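Local coordinates for nucleoside kinase (Methanococcus jannaschii, PDB 2C4E), which phosphorylates a broad range of nucleosides, best inosine, guanosine and cytidine, to their monophosphates, using ATP as the preferred phosphate donor and magnesium or manganese as cofactor, at residues Ile83-Lys87 against Leu88-Glu92; Glu171-Leu174 against Glu175-His179. All blocks are in the same frame, centred on the assembly; numbering follows the deposited sequence.

Interaction 1. Residues Ile83-Lys87 against Leu88-Glu92; sequences INISK and LYYSE
I85 and L88 touch at the two ends of a type I beta turn. The turn is closed by the backbone. L88 N donates to I85 O at 3.2 Å, with a nearly straight N-H...O angle of 166°. The donor sits well above the carbonyl plane.

The apolar contact lies beside this bond. L88 CD1 touches I85 CB at 3.8 Å, and L88 CG comes within 3.5 Å of I85 O. The L88 side chain therefore covers the carbonyl that its own backbone N-H binds. I85 CG1 stands between the backbone N and the carbonyl carbon (chi1 55°). From there CD1 extends to Y90 OH, 4.1 Å away. CD1 meets it by van der Waals contact; the hydroxyl itself is hydrogen-bonded to E75. Replacing L88 by an alanine removes CG and both methyls, and is likely to leave I85 CB without its apolar partner and a gap over the I85 carbonyl.

A second polar link lies inside the turn region. N84 ND2 donates to S86 OG at 2.7 Å, and the hydroxyl lies close to the amide plane of N84. This bond ties the residue before the turn to its second position.

The turn follows helix 73-80 and leads into strand 89-90. I85 packs on L78 and K79 of that helix. L88 rests on L61 of strand 58-62 and on S63 and F69 in loops. Y89, in the short strand 89-90 parallel to 64-65, and S91 just after it make backbone hydrogen bonds to V65.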
ATOM      1  N   ILE A  83      22.336   3.683 -17.242  1.00 24.52           N
ATOM      2  CA  ILE A  83      22.573   4.469 -16.046  1.00 24.16           C
ATOM      3  C   ILE A  83      23.479   3.627 -15.147  1.00 23.54           C
ATOM      4  O   ILE A  83      23.173   2.479 -14.868  1.00 22.79           O
ATOM      5  CB  ILE A  83      21.242   4.882 -15.384  1.00 24.17           C
ATOM      6  CG1 ILE A  83      20.553   5.921 -16.289  1.00 24.54           C
ATOM      7  CG2 ILE A  83      21.498   5.489 -14.009  1.00 25.39           C
ATOM      8  CD1 ILE A  83      19.180   6.310 -15.876  1.00 26.06           C
ATOM      9  N   ASN A  84      24.605   4.206 -14.743  1.00 22.79           N
ATOM     10  CA  ASN A  84      25.605   3.525 -13.921  1.00 22.50           C
ATOM     11  C   ASN A  84      24.989   3.287 -12.545  1.00 22.39           C
ATOM     12  O   ASN A  84      24.714   4.236 -11.811  1.00 21.68           O
ATOM     13  CB  ASN A  84      26.867   4.400 -13.838  1.00 22.55           C
ATOM     14  CG  ASN A  84      28.036   3.746 -13.091  1.00 22.54           C
ATOM     15  OD1 ASN A  84      29.206   4.003 -13.418  1.00 25.25           O
ATOM     16  ND2 ASN A  84      27.744   2.938 -12.102  1.00 20.45           N
ATOM     17  N   ILE A  85      24.744   2.022 -12.215  1.00 21.82           N
ATOM     18  CA  ILE A  85      24.163   1.668 -10.926  1.00 21.76           C
ATOM     19  C   ILE A  85      25.142   0.821 -10.126  1.00 21.81           C
ATOM     20  O   ILE A  85      24.740   0.071  -9.245  1.00 21.51           O
ATOM     21  CB  ILE A  85      22.820   0.944 -11.118  1.00 22.11           C
ATOM     22  CG1 ILE A  85      22.985  -0.281 -12.046  1.00 21.78           C
ATOM     23  CG2 ILE A  85      21.810   1.905 -11.668  1.00 22.14           C
ATOM     24  CD1 ILE A  85      21.843  -1.243 -12.008  1.00 21.28           C
ATOM     25  N   SER A  86      26.428   0.980 -10.445  1.00 21.87           N
ATOM     26  CA  SER A  86      27.527   0.319  -9.740  1.00 21.96           C
ATOM     27  C   SER A  86      27.595   0.655  -8.246  1.00 21.99           C
ATOM     28  O   SER A  86      28.089  -0.152  -7.464  1.00 22.73           O
ATOM     29  CB  SER A  86      28.876   0.636 -10.421  1.00 21.27           C
ATOM     30  OG  SER A  86      29.363   1.933 -10.126  1.00 22.98           O
ATOM     31  N   LYS A  87      27.083   1.823  -7.854  1.00 22.96           N
ATOM     32  CA  LYS A  87      27.133   2.257  -6.453  1.00 23.14           C
ATOM     33  C   LYS A  87      25.865   1.880  -5.647  1.00 23.45           C
ATOM     34  O   LYS A  87      25.782   2.208  -4.467  1.00 23.37           O
ATOM     35  CB  LYS A  87      27.409   3.761  -6.343  1.00 24.10           C
ATOM     36  CG  LYS A  87      28.829   4.195  -6.766  1.00 24.95           C
ATOM     37  CD  LYS A  87      28.914   5.700  -6.975  1.00 27.63           C
ATOM     38  CE  LYS A  87      30.351   6.183  -7.078  1.00 29.10           C
ATOM     39  NZ  LYS A  87      31.043   5.503  -8.207  1.00 30.11           N
ATOM     40  N   LEU A  88      24.895   1.185  -6.246  1.00 23.11           N
ATOM     41  CA  LEU A  88      23.697   0.793  -5.489  1.00 22.91           C
ATOM     42  C   LEU A  88      24.065  -0.208  -4.390  1.00 22.84           C
ATOM     43  O   LEU A  88      24.881  -1.105  -4.606  1.00 21.87           O
ATOM     44  CB  LEU A  88      22.627   0.160  -6.382  1.00 23.36           C
ATOM     45  CG  LEU A  88      21.875   1.006  -7.406  1.00 24.61           C
ATOM     46  CD1 LEU A  88      20.721   0.205  -8.007  1.00 24.92           C
ATOM     47  CD2 LEU A  88      21.376   2.321  -6.824  1.00 26.33           C
ATOM     48  N   TYR A  89      23.478  -0.020  -3.211  1.00 22.19           N
ATOM     49  CA  TYR A  89      23.532  -0.995  -2.142  1.00 21.98           C
ATOM     50  C   TYR A  89      22.290  -1.873  -2.236  1.00 21.90           C
ATOM     51  O   TYR A  89      21.176  -1.366  -2.251  1.00 21.70           O
ATOM     52  CB  TYR A  89      23.581  -0.307  -0.776  1.00 21.57           C
ATOM     53  CG  TYR A  89      23.623  -1.299   0.357  1.00 21.96           C
ATOM     54  CD1 TYR A  89      22.450  -1.737   0.966  1.00 20.72           C
ATOM     55  CD2 TYR A  89      24.834  -1.839   0.786  1.00 23.17           C
ATOM     56  CE1 TYR A  89      22.486  -2.675   1.994  1.00 22.57           C
ATOM     57  CE2 TYR A  89      24.879  -2.774   1.810  1.00 22.55           C
ATOM     58  CZ  TYR A  89      23.702  -3.183   2.409  1.00 22.63           C
ATOM     59  OH  TYR A  89      23.727  -4.107   3.427  1.00 22.73           O
ATOM     60  N   TYR A  90      22.490  -3.187  -2.309  1.00 22.39           N
ATOM     61  CA  TYR A  90      21.393  -4.145  -2.389  1.00 22.70           C
ATOM     62  C   TYR A  90      21.210  -4.811  -1.031  1.00 23.09           C
ATOM     63  O   TYR A  90      22.120  -5.475  -0.529  1.00 22.69           O
ATOM     64  CB  TYR A  90      21.703  -5.220  -3.434  1.00 23.03           C
ATOM     65  CG  TYR A  90      21.501  -4.776  -4.865  1.00 23.42           C
ATOM     66  CD1 TYR A  90      22.423  -3.946  -5.501  1.00 24.10           C
ATOM     67  CD2 TYR A  90      20.392  -5.203  -5.588  1.00 24.32           C
ATOM     68  CE1 TYR A  90      22.235  -3.553  -6.822  1.00 24.60           C
ATOM     69  CE2 TYR A  90      20.199  -4.823  -6.899  1.00 25.59           C
ATOM     70  CZ  TYR A  90      21.116  -3.997  -7.513  1.00 25.35           C
ATOM     71  OH  TYR A  90      20.909  -3.624  -8.816  1.00 26.90           O
ATOM     72  N   SER A  91      20.034  -4.632  -0.439  1.00 23.34           N
ATOM     73  CA  SER A  91      19.719  -5.229   0.854  1.00 23.82           C
ATOM     74  C   SER A  91      19.257  -6.670   0.663  1.00 24.52           C
ATOM     75  O   SER A  91      18.534  -6.975  -0.285  1.00 24.97           O
ATOM     76  CB  SER A  91      18.623  -4.431   1.559  1.00 23.57           C
ATOM     77  OG  SER A  91      18.342  -4.977   2.835  1.00 23.02           O
ATOM     78  N   GLU A  92      19.686  -7.548   1.565  1.00 25.32           N
ATOM     79  CA  GLU A  92      19.243  -8.939   1.582  1.00 26.17           C
ATOM     80  C   GLU A  92      17.935  -9.079   2.369  1.00 26.20           C
ATOM     81  O   GLU A  92      17.123  -9.960   2.081  1.00 26.85           O
ATOM     82  CB  GLU A  92      20.323  -9.836   2.215  1.00 26.52           C
ATOM     83  CG  GLU A  92      21.713  -9.706   1.596  1.00 28.28           C
ATOM     84  CD  GLU A  92      22.724 -10.677   2.187  1.00 31.60           C
ATOM     85  OE1 GLU A  92      23.062 -10.545   3.387  1.00 34.33           O
ATOM     86  OE2 GLU A  92      23.181 -11.584   1.457  1.00 34.04           O
TER

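Interaction 2. Residues Glu171-Leu174 against Glu175-His179; sequences EMLL and EIIEH
I177 lies against L173, one helical turn earlier, and its side chain runs past the L173 carbonyl oxygen. I177 CB is 3.4 Å from L173 O. CG1 comes closer, 3.2 Å from the same oxygen, because it stands beside the backbone N (chi1 -73°). CD1 remains 3.6 Å from L173 O and also meets L173 CG at 3.9 Å. The tip thus reaches from the carbonyl to the leucine side chain. L173 O also accepts I177 N at 3.1 Å. I176 CG2 approaches the same carbonyl, and its contact with L173 CD1 is looser.

L174 and E178 form a second i to i+4 pair. L174 CD1 lies 3.8 Å from E178 OE2, which has its salt bridge with R207. E175 OE2 is paired with K149 and receives only a weak bond from H179 NE2.

L173 and I177 touch L197 of helix 187-197, while I176 touches L145 and A148 of helix 141-151. The four i to i+4 backbone bonds, from E175 N to E178 N, mark a regular alpha helix. It is the crossover helix between parallel strands 156-159 and 182-186, a beta-alpha-beta unit of the ribokinase fold.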
ATOM      1  N   GLU A 171      20.656  23.917  12.837  1.00 27.64           N
ATOM      2  CA  GLU A 171      22.112  23.699  12.787  1.00 27.16           C
ATOM      3  C   GLU A 171      22.546  22.793  11.634  1.00 27.39           C
ATOM      4  O   GLU A 171      23.536  23.060  10.932  1.00 26.42           O
ATOM      5  CB  GLU A 171      22.584  23.123  14.133  1.00 27.55           C
ATOM      6  CG  GLU A 171      22.497  24.102  15.305  0.20 26.06           C
ATOM      7  CD  GLU A 171      21.106  24.220  15.930  0.20 25.31           C
ATOM      8  OE1 GLU A 171      20.315  23.253  15.872  0.20 23.25           O
ATOM      9  OE2 GLU A 171      20.803  25.294  16.494  0.20 24.13           O
ATOM     10  N   MET A 172      21.800  21.716  11.441  1.00 26.93           N
ATOM     11  CA  MET A 172      22.085  20.771  10.390  1.00 27.22           C
ATOM     12  C   MET A 172      21.790  21.340   9.003  1.00 26.38           C
ATOM     13  O   MET A 172      22.484  21.041   8.032  1.00 25.84           O
ATOM     14  CB  MET A 172      21.244  19.527  10.587  1.00 27.61           C
ATOM     15  CG  MET A 172      21.666  18.408   9.677  1.00 28.74           C
ATOM     16  SD  MET A 172      20.608  17.000   9.876  1.00 33.51           S
ATOM     17  CE  MET A 172      21.446  15.812   8.805  1.00 29.27           C
ATOM     18  N   LEU A 173      20.730  22.122   8.897  1.00 25.66           N
ATOM     19  CA  LEU A 173      20.399  22.758   7.626  1.00 24.94           C
ATOM     20  C   LEU A 173      21.457  23.771   7.235  1.00 24.25           C
ATOM     21  O   LEU A 173      21.835  23.855   6.066  1.00 23.51           O
ATOM     22  CB  LEU A 173      19.022  23.435   7.693  1.00 25.26           C
ATOM     23  CG  LEU A 173      18.475  23.956   6.366  1.00 25.58           C
ATOM     24  CD1 LEU A 173      18.390  22.824   5.341  1.00 26.08           C
ATOM     25  CD2 LEU A 173      17.104  24.622   6.587  1.00 27.07           C
ATOM     26  N   LEU A 174      21.943  24.525   8.211  1.00 23.73           N
ATOM     27  CA  LEU A 174      22.983  25.503   7.967  1.00 23.78           C
ATOM     28  C   LEU A 174      24.221  24.755   7.493  1.00 22.95           C
ATOM     29  O   LEU A 174      24.841  25.142   6.518  1.00 23.10           O
ATOM     30  CB  LEU A 174      23.284  26.301   9.235  1.00 24.05           C
ATOM     31  CG  LEU A 174      24.331  27.402   9.128  1.00 26.07           C
ATOM     32  CD1 LEU A 174      23.926  28.445   8.092  1.00 27.55           C
ATOM     33  CD2 LEU A 174      24.529  28.055  10.511  1.00 28.27           C
ATOM     34  N   GLU A 175      24.525  23.637   8.137  1.00 22.66           N
ATOM     35  CA  GLU A 175      25.727  22.863   7.772  1.00 22.41           C
ATOM     36  C   GLU A 175      25.688  22.315   6.347  1.00 22.63           C
ATOM     37  O   GLU A 175      26.664  22.431   5.627  1.00 21.68           O
ATOM     38  CB  GLU A 175      25.969  21.729   8.771  1.00 22.95           C
ATOM     39  CG  GLU A 175      27.293  21.013   8.573  1.00 24.04           C
ATOM     40  CD  GLU A 175      28.520  21.839   8.947  1.00 27.14           C
ATOM     41  OE1 GLU A 175      28.383  23.002   9.405  1.00 27.42           O
ATOM     42  OE2 GLU A 175      29.635  21.302   8.792  1.00 25.43           O
ATOM     43  N   ILE A 176      24.577  21.725   5.916  1.00 22.36           N
ATOM     44  CA  ILE A 176      24.539  21.190   4.564  1.00 22.46           C
ATOM     45  C   ILE A 176      24.541  22.316   3.520  1.00 21.88           C
ATOM     46  O   ILE A 176      25.164  22.188   2.471  1.00 20.27           O
ATOM     47  CB  ILE A 176      23.361  20.200   4.387  1.00 22.28           C
ATOM     48  CG1 ILE A 176      23.552  19.368   3.123  1.00 24.94           C
ATOM     49  CG2 ILE A 176      22.000  20.925   4.363  1.00 22.54           C
ATOM     50  CD1 ILE A 176      22.777  18.079   3.136  1.00 26.71           C
ATOM     51  N   ILE A 177      23.869  23.422   3.816  1.00 21.49           N
ATOM     52  CA  ILE A 177      23.847  24.571   2.919  1.00 21.34           C
ATOM     53  C   ILE A 177      25.246  25.173   2.767  1.00 21.22           C
ATOM     54  O   ILE A 177      25.589  25.666   1.701  1.00 20.09           O
ATOM     55  CB  ILE A 177      22.817  25.636   3.388  1.00 21.33           C
ATOM     56  CG1 ILE A 177      21.419  25.125   3.111  1.00 22.23           C
ATOM     57  CG2 ILE A 177      23.061  26.989   2.714  1.00 22.44           C
ATOM     58  CD1 ILE A 177      20.309  26.071   3.629  1.00 21.32           C
ATOM     59  N   GLU A 178      26.061  25.083   3.821  1.00 21.55           N
ATOM     60  CA  GLU A 178      27.393  25.644   3.784  1.00 21.79           C
ATOM     61  C   GLU A 178      28.275  24.762   2.887  1.00 20.58           C
ATOM     62  O   GLU A 178      29.342  25.186   2.470  1.00 21.55           O
ATOM     63  CB  GLU A 178      27.952  25.880   5.201  1.00 22.89           C
ATOM     64  CG  GLU A 178      27.201  27.063   5.831  1.00 25.51           C
ATOM     65  CD  GLU A 178      27.760  27.593   7.124  1.00 31.41           C
ATOM     66  OE1 GLU A 178      28.251  26.785   7.940  1.00 34.06           O
ATOM     67  OE2 GLU A 178      27.656  28.830   7.325  1.00 32.09           O
ATOM     68  N   HIS A 179      27.788  23.562   2.580  1.00 19.31           N
ATOM     69  CA  HIS A 179      28.471  22.630   1.660  1.00 18.60           C
ATOM     70  C   HIS A 179      27.680  22.399   0.383  1.00 19.27           C
ATOM     71  O   HIS A 179      27.763  21.330  -0.232  1.00 19.27           O
ATOM     72  CB  HIS A 179      28.708  21.318   2.372  1.00 18.71           C
ATOM     73  CG  HIS A 179      29.564  21.455   3.585  1.00 18.74           C
ATOM     74  ND1 HIS A 179      30.916  21.183   3.586  1.00 19.85           N
ATOM     75  CD2 HIS A 179      29.261  21.869   4.836  1.00 17.41           C
ATOM     76  CE1 HIS A 179      31.402  21.422   4.793  1.00 16.22           C
ATOM     77  NE2 HIS A 179      30.416  21.829   5.572  1.00 21.44           N
TER

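From the N terminus, the chain reaches interaction 1 first, after helix 73-80. It closes a short turn and delivers the chain into strand 89-90. This links that helix to the edge strand 58-62 of the large sheet and to the small pair with strand 64-65. Interaction 2 comes later, in helix 170-178, which joins two neighbouring central strands of the large sheet. It closes no loop. The two contacts follow in series, neither nested nor crossed. The centres of interactions 1 and 2 are 27 Å apart. The nearest atoms of interactions 1 and 2 are about 17 Å apart. Both belong to the part of the fold built on the eight-stranded sheet: interaction 1 packs on its outer strand, and interaction 2 sits in the helix joining strands 156-159 and 182-186.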